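Local coordinates for uncharacterized conserved protein (Ruegeria pomeroyi DSS-3, PDB 3IUS) that is of unknown function but, as a member of the NAD-dependent epimerase/dehydratase family, probably binds a dinucleotide cofactor in a Rossmann-type domain, at residues A113-T118 / K253-D258; A223-L228 / G276-Q281. All coordinates share one frame; numbering follows the deposited sequence.

Contact 1: residues A113-T118 / K253-D258; sequences AWVDET and KRVRND
Three backbone hydrogen bonds pair strands 114-115 and 254-255 into a small two-stranded parallel sheet, separate from the large parallel sheet of the domain. Arg254 gives its N-H to Ala113 O, from above that carbonyl's plane, and receives Val115 N at its own O (2.8 Å), nearly along the C=O axis. Arg256 N closes the ladder on Val115 O at 2.9 Å, the straightest of the three (171°).

On one face of this ribbon the Trp114 indole is sandwiched between two arginines. Arg254 CB sits over the six-membered ring, 3.4 Å from its centroid, a CH-pi contact, and its extended chain carries NH1 on to Gly112 O. Over the opposite face Arg256, bent at chi2 (-68°), lays its guanidinium flat on the indole, CZ 3.7 Å from the centroid of the five-membered ring and the planes only 7° apart. An alanine at Arg256 would remove this stack and would probably leave the indole less firmly held on that face.

On the other face Val115 CG2 meets Val255 CG2 at 3.9 Å, both residues buried.

The chemistry thus divides by face: aliphatic packing inward, and outward a tryptophan whose pi cloud probably helps offset the charge of Arg256.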
loop_
_atom_site.group_PDB
_atom_site.type_symbol
_atom_site.label_atom_id
_atom_site.label_comp_id
_atom_site.label_asym_id
_atom_site.label_seq_id
_atom_site.Cartn_x
_atom_site.Cartn_y
_atom_site.Cartn_z
ATOM N N ALA A 113 4.579 4.103 -20.376
ATOM C CA ALA A 113 4.265 2.779 -20.898
ATOM C C ALA A 113 3.706 1.890 -19.795
ATOM O O ALA A 113 3.850 2.194 -18.605
ATOM C CB ALA A 113 5.503 2.134 -21.515
ATOM N N TRP A 114 3.089 0.780 -20.198
ATOM C CA TRP A 114 2.458 -0.144 -19.266
ATOM C C TRP A 114 3.448 -1.184 -18.768
ATOM O O TRP A 114 4.264 -1.697 -19.535
ATOM C CB TRP A 114 1.256 -0.836 -19.922
ATOM C CG TRP A 114 0.067 0.060 -20.097
ATOM C CD1 TRP A 114 -0.220 0.843 -21.176
ATOM C CD2 TRP A 114 -0.998 0.257 -19.162
ATOM N NE1 TRP A 114 -1.396 1.526 -20.964
ATOM C CE2 TRP A 114 -1.893 1.185 -19.734
ATOM C CE3 TRP A 114 -1.277 -0.253 -17.888
ATOM C CZ2 TRP A 114 -3.048 1.594 -19.086
ATOM C CZ3 TRP A 114 -2.424 0.155 -17.248
ATOM C CH2 TRP A 114 -3.294 1.076 -17.844
ATOM N N VAL A 115 3.367 -1.476 -17.476
ATOM C CA VAL A 115 4.220 -2.463 -16.838
ATOM C C VAL A 115 3.346 -3.486 -16.132
ATOM O O VAL A 115 2.207 -3.202 -15.770
ATOM C CB VAL A 115 5.177 -1.797 -15.816
ATOM C CG1 VAL A 115 6.016 -0.721 -16.502
ATOM C CG2 VAL A 115 4.397 -1.185 -14.646
ATOM N N ASP A 116 3.857 -4.700 -15.974
ATOM C CA ASP A 116 3.149 -5.697 -15.194
ATOM C C ASP A 116 4.116 -6.361 -14.225
ATOM O O ASP A 116 5.253 -5.915 -14.070
ATOM C CB ASP A 116 2.413 -6.717 -16.081
ATOM C CG ASP A 116 3.346 -7.511 -16.991
ATOM O OD1 ASP A 116 4.498 -7.778 -16.600
ATOM O OD2 ASP A 116 2.907 -7.884 -18.103
ATOM N N GLU A 117 3.663 -7.421 -13.576
ATOM C CA GLU A 117 4.463 -8.072 -12.556
ATOM C C GLU A 117 5.711 -8.756 -13.127
ATOM O O GLU A 117 6.582 -9.168 -12.367
ATOM C CB GLU A 117 3.616 -9.066 -11.755
ATOM C CG GLU A 117 2.502 -8.429 -10.918
ATOM C CD GLU A 117 1.210 -8.212 -11.688
ATOM O OE1 GLU A 117 1.234 -8.219 -12.939
ATOM O OE2 GLU A 117 0.159 -8.032 -11.033
ATOM N N THR A 118 5.807 -8.857 -14.454
ATOM C CA THR A 118 6.988 -9.462 -15.087
ATOM C C THR A 118 8.003 -8.428 -15.557
ATOM O O THR A 118 9.086 -8.768 -16.024
ATOM C CB THR A 118 6.614 -10.354 -16.298
ATOM O OG1 THR A 118 6.185 -9.531 -17.395
ATOM C CG2 THR A 118 5.518 -11.336 -15.927
ATOM N N LYS A 253 4.814 5.692 -15.298
ATOM C CA LYS A 253 4.406 4.410 -15.862
ATOM C C LYS A 253 2.909 4.166 -15.651
ATOM O O LYS A 253 2.248 4.911 -14.933
ATOM C CB LYS A 253 5.220 3.272 -15.245
ATOM C CG LYS A 253 4.804 2.882 -13.830
ATOM C CD LYS A 253 5.524 3.685 -12.774
ATOM C CE LYS A 253 5.129 3.231 -11.374
ATOM N NZ LYS A 253 5.653 4.160 -10.338
ATOM N N ARG A 254 2.380 3.124 -16.286
ATOM C CA ARG A 254 1.002 2.716 -16.074
ATOM C C ARG A 254 1.083 1.260 -15.670
ATOM O O ARG A 254 1.826 0.500 -16.281
ATOM C CB ARG A 254 0.179 2.887 -17.355
ATOM C CG ARG A 254 -0.155 4.347 -17.676
ATOM C CD ARG A 254 -0.885 4.444 -19.007
ATOM N NE ARG A 254 -1.441 5.779 -19.238
ATOM C CZ ARG A 254 -0.730 6.799 -19.689
ATOM N NH1 ARG A 254 0.562 6.644 -19.942
ATOM N NH2 ARG A 254 -1.309 7.978 -19.883
ATOM N N VAL A 255 0.366 0.892 -14.610
ATOM C CA VAL A 255 0.532 -0.429 -14.013
ATOM C C VAL A 255 -0.687 -1.305 -14.247
ATOM O O VAL A 255 -1.811 -0.910 -13.932
ATOM C CB VAL A 255 0.791 -0.322 -12.490
ATOM C CG1 VAL A 255 1.074 -1.700 -11.900
ATOM C CG2 VAL A 255 1.945 0.655 -12.209
ATOM N N ARG A 256 -0.452 -2.508 -14.777
ATOM C CA ARG A 256 -1.505 -3.493 -15.015
ATOM C C ARG A 256 -1.922 -4.156 -13.703
ATOM O O ARG A 256 -1.082 -4.436 -12.847
ATOM C CB ARG A 256 -1.030 -4.586 -15.990
ATOM C CG ARG A 256 -0.678 -4.130 -17.401
ATOM C CD ARG A 256 -1.901 -3.669 -18.198
ATOM N NE ARG A 256 -1.543 -3.350 -19.582
ATOM C CZ ARG A 256 -2.282 -2.608 -20.405
ATOM N NH1 ARG A 256 -3.435 -2.107 -19.994
ATOM N NH2 ARG A 256 -1.871 -2.377 -21.646
ATOM N N ASN A 257 -3.215 -4.414 -13.560
ATOM C CA ASN A 257 -3.763 -5.047 -12.363
ATOM C C ASN A 257 -4.540 -6.317 -12.707
ATOM O O ASN A 257 -5.491 -6.674 -12.014
ATOM C CB ASN A 257 -4.677 -4.067 -11.612
ATOM C CG ASN A 257 -5.873 -3.632 -12.442
ATOM O OD1 ASN A 257 -6.128 -4.182 -13.514
ATOM N ND2 ASN A 257 -6.603 -2.620 -11.959
ATOM N N ASP A 258 -4.125 -6.995 -13.773
ATOM C CA ASP A 258 -4.831 -8.180 -14.268
ATOM C C ASP A 258 -4.741 -9.370 -13.318
ATOM O O ASP A 258 -5.716 -10.104 -13.127
ATOM C CB ASP A 258 -4.290 -8.586 -15.651
ATOM C CG ASP A 258 -4.314 -7.439 -16.650
ATOM O OD1 ASP A 258 -5.352 -6.760 -16.752
ATOM O OD2 ASP A 258 -3.300 -7.224 -17.337
HETATM O O HOH W 1 -1.293 -7.901 -14.065
#

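Contact 2: residues A223-L228 / G276-Q281; sequences AELQGL and GLEALQ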
loop_
_atom_site.group_PDB
_atom_site.type_symbol
_atom_site.label_atom_id
_atom_site.label_comp_id
_atom_site.label_asym_id
_atom_site.label_seq_id
_atom_site.Cartn_x
_atom_site.Cartn_y
_atom_site.Cartn_z
ATOM N N ALA A 223 -12.423 19.303 -6.097
ATOM C CA ALA A 223 -12.930 20.683 -6.060
ATOM C C ALA A 223 -14.301 20.766 -6.731
ATOM O O ALA A 223 -15.230 21.384 -6.211
ATOM C CB ALA A 223 -11.949 21.628 -6.727
ATOM N N GLU A 224 -14.423 20.130 -7.887
ATOM C CA GLU A 224 -15.689 20.083 -8.607
ATOM C C GLU A 224 -16.817 19.520 -7.734
ATOM O O GLU A 224 -17.893 20.101 -7.648
ATOM C CB GLU A 224 -15.526 19.258 -9.885
ATOM C CG GLU A 224 -16.777 19.136 -10.735
ATOM C CD GLU A 224 -16.560 18.267 -11.965
ATOM O OE1 GLU A 224 -15.396 18.123 -12.395
ATOM O OE2 GLU A 224 -17.553 17.728 -12.500
ATOM N N LEU A 225 -16.572 18.376 -7.099
ATOM C CA LEU A 225 -17.561 17.760 -6.216
ATOM C C LEU A 225 -17.999 18.668 -5.065
ATOM O O LEU A 225 -19.147 18.607 -4.613
ATOM C CB LEU A 225 -17.020 16.448 -5.655
ATOM C CG LEU A 225 -16.966 15.310 -6.665
ATOM C CD1 LEU A 225 -16.245 14.096 -6.082
ATOM C CD2 LEU A 225 -18.368 14.932 -7.127
ATOM N N GLN A 226 -17.078 19.504 -4.596
ATOM C CA GLN A 226 -17.298 20.310 -3.404
ATOM C C GLN A 226 -17.876 21.662 -3.794
ATOM O O GLN A 226 -18.208 22.478 -2.936
ATOM C CB GLN A 226 -15.975 20.490 -2.654
ATOM C CG GLN A 226 -16.104 21.014 -1.227
ATOM C CD GLN A 226 -16.373 19.917 -0.205
ATOM O OE1 GLN A 226 -16.712 18.779 -0.554
ATOM N NE2 GLN A 226 -16.213 20.254 1.069
ATOM N N GLY A 227 -17.996 21.898 -5.097
ATOM C CA GLY A 227 -18.516 23.168 -5.576
ATOM C C GLY A 227 -17.558 24.311 -5.320
ATOM O O GLY A 227 -17.984 25.456 -5.109
ATOM N N LEU A 228 -16.263 24.007 -5.354
ATOM C CA LEU A 228 -15.212 24.991 -5.131
ATOM C C LEU A 228 -14.446 25.329 -6.413
ATOM O O LEU A 228 -14.444 24.558 -7.361
ATOM C CB LEU A 228 -14.245 24.489 -4.062
ATOM C CG LEU A 228 -14.884 24.262 -2.692
ATOM C CD1 LEU A 228 -13.878 23.650 -1.739
ATOM C CD2 LEU A 228 -15.420 25.585 -2.138
ATOM N N GLY A 276 -14.414 6.480 -6.571
ATOM C CA GLY A 276 -13.841 6.496 -5.236
ATOM C C GLY A 276 -14.076 7.830 -4.538
ATOM O O GLY A 276 -14.475 7.880 -3.373
ATOM N N LEU A 277 -13.825 8.917 -5.254
ATOM C CA LEU A 277 -13.998 10.255 -4.687
ATOM C C LEU A 277 -15.450 10.606 -4.371
ATOM O O LEU A 277 -15.734 11.264 -3.366
ATOM C CB LEU A 277 -13.384 11.327 -5.599
ATOM C CG LEU A 277 -12.010 11.866 -5.188
ATOM C CD1 LEU A 277 -11.054 10.730 -4.975
ATOM C CD2 LEU A 277 -11.446 12.858 -6.205
ATOM N N GLU A 278 -16.366 10.193 -5.238
ATOM C CA GLU A 278 -17.779 10.454 -5.008
ATOM C C GLU A 278 -18.254 9.756 -3.735
ATOM O O GLU A 278 -19.000 10.331 -2.949
ATOM C CB GLU A 278 -18.609 10.030 -6.219
ATOM C CG GLU A 278 -18.179 10.724 -7.501
ATOM C CD GLU A 278 -19.004 10.319 -8.706
ATOM O OE1 GLU A 278 -20.143 10.818 -8.840
ATOM O OE2 GLU A 278 -18.506 9.513 -9.523
ATOM N N ALA A 279 -17.809 8.514 -3.539
ATOM C CA ALA A 279 -18.139 7.762 -2.332
ATOM C C ALA A 279 -17.497 8.350 -1.076
ATOM O O ALA A 279 -18.125 8.407 -0.021
ATOM C CB ALA A 279 -17.730 6.298 -2.490
ATOM N N LEU A 280 -16.239 8.768 -1.190
ATOM C CA LEU A 280 -15.517 9.355 -0.066
ATOM C C LEU A 280 -16.184 10.631 0.424
ATOM O O LEU A 280 -16.307 10.855 1.629
ATOM C CB LEU A 280 -14.063 9.648 -0.443
ATOM C CG LEU A 280 -13.032 8.636 0.059
ATOM C CD1 LEU A 280 -13.342 7.260 -0.488
ATOM C CD2 LEU A 280 -11.614 9.061 -0.305
ATOM N N GLN A 281 -16.615 11.461 -0.513
ATOM C CA GLN A 281 -17.257 12.720 -0.154
ATOM C C GLN A 281 -18.530 12.469 0.647
ATOM O O GLN A 281 -18.864 13.234 1.549
ATOM C CB GLN A 281 -17.593 13.540 -1.393
ATOM C CG GLN A 281 -18.057 14.950 -1.035
ATOM C CD GLN A 281 -18.736 15.656 -2.177
ATOM O OE1 GLN A 281 -19.356 15.028 -3.027
ATOM N NE2 GLN A 281 -18.648 16.984 -2.185
HETATM O O HOH W 2 -21.081 16.322 -5.031
#
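Helices 215-226 and 273-282 meet here in a surface contact, joined through the C-terminal turn of the first and the last turns of the second, well away from the centre of the chain. Gly227, with positive phi, ends the first helix in a Schellman motif: Leu228 N bonds back to Ala223 O and Gly227 N to Glu224 O.

Leu225 supplies the apolar part. Its CB points toward the second helix, and CD1 packs 4.0 Å from Leu277 CB and equally near Leu277 O, with Glu278 CG alongside at 4.1 Å. Further into the protein, Leu277 also packs on Val218 and Tyr221 of the first helix.

Gln281 makes the polar part. With CG anti to the backbone N (chi1 -171°) and the chain extended beyond it, the side chain reaches across so that NE2 serves two acceptors. It bonds to Leu225 O at 3.0 Å, entering from well above that carbonyl's plane, and to Gln226 OE1 at 3.1 Å, lying in the plane of that side-chain carbonyl. Gln226 folds at chi2 (85°) to present this oxygen, and the two amide planes lie 32° apart. Water 2 donates to Gln281 OE1 (2.9 Å) and to Leu225 O, bridging the two.

One amide is therefore gripped at both ends, its nitrogen by two carbonyls and its oxygen by a water, so neutral hydrogen bonding supplements a modest leucine contact.

Overall arrangement
The centres of the two contacts lie 28 Å apart, and their nearest atoms are about 13 Å apart, so they do not touch. Their segments alternate along the chain: 113-118, 223-228, 253-258, 276-281. Contact 1 joins two short strands in a separate small sheet; contact 2 joins helices 215-226 and 273-282, and the two share no helix or strand. Each brings a later part of the chain back to an earlier one, and the 113-118 segment belongs to the epimerase/dehydratase family region. Strand pairing in contact 1 thus ties the 253-258 segment back to that region, whereas contact 2 packs two helices of the later part of the chain against each other.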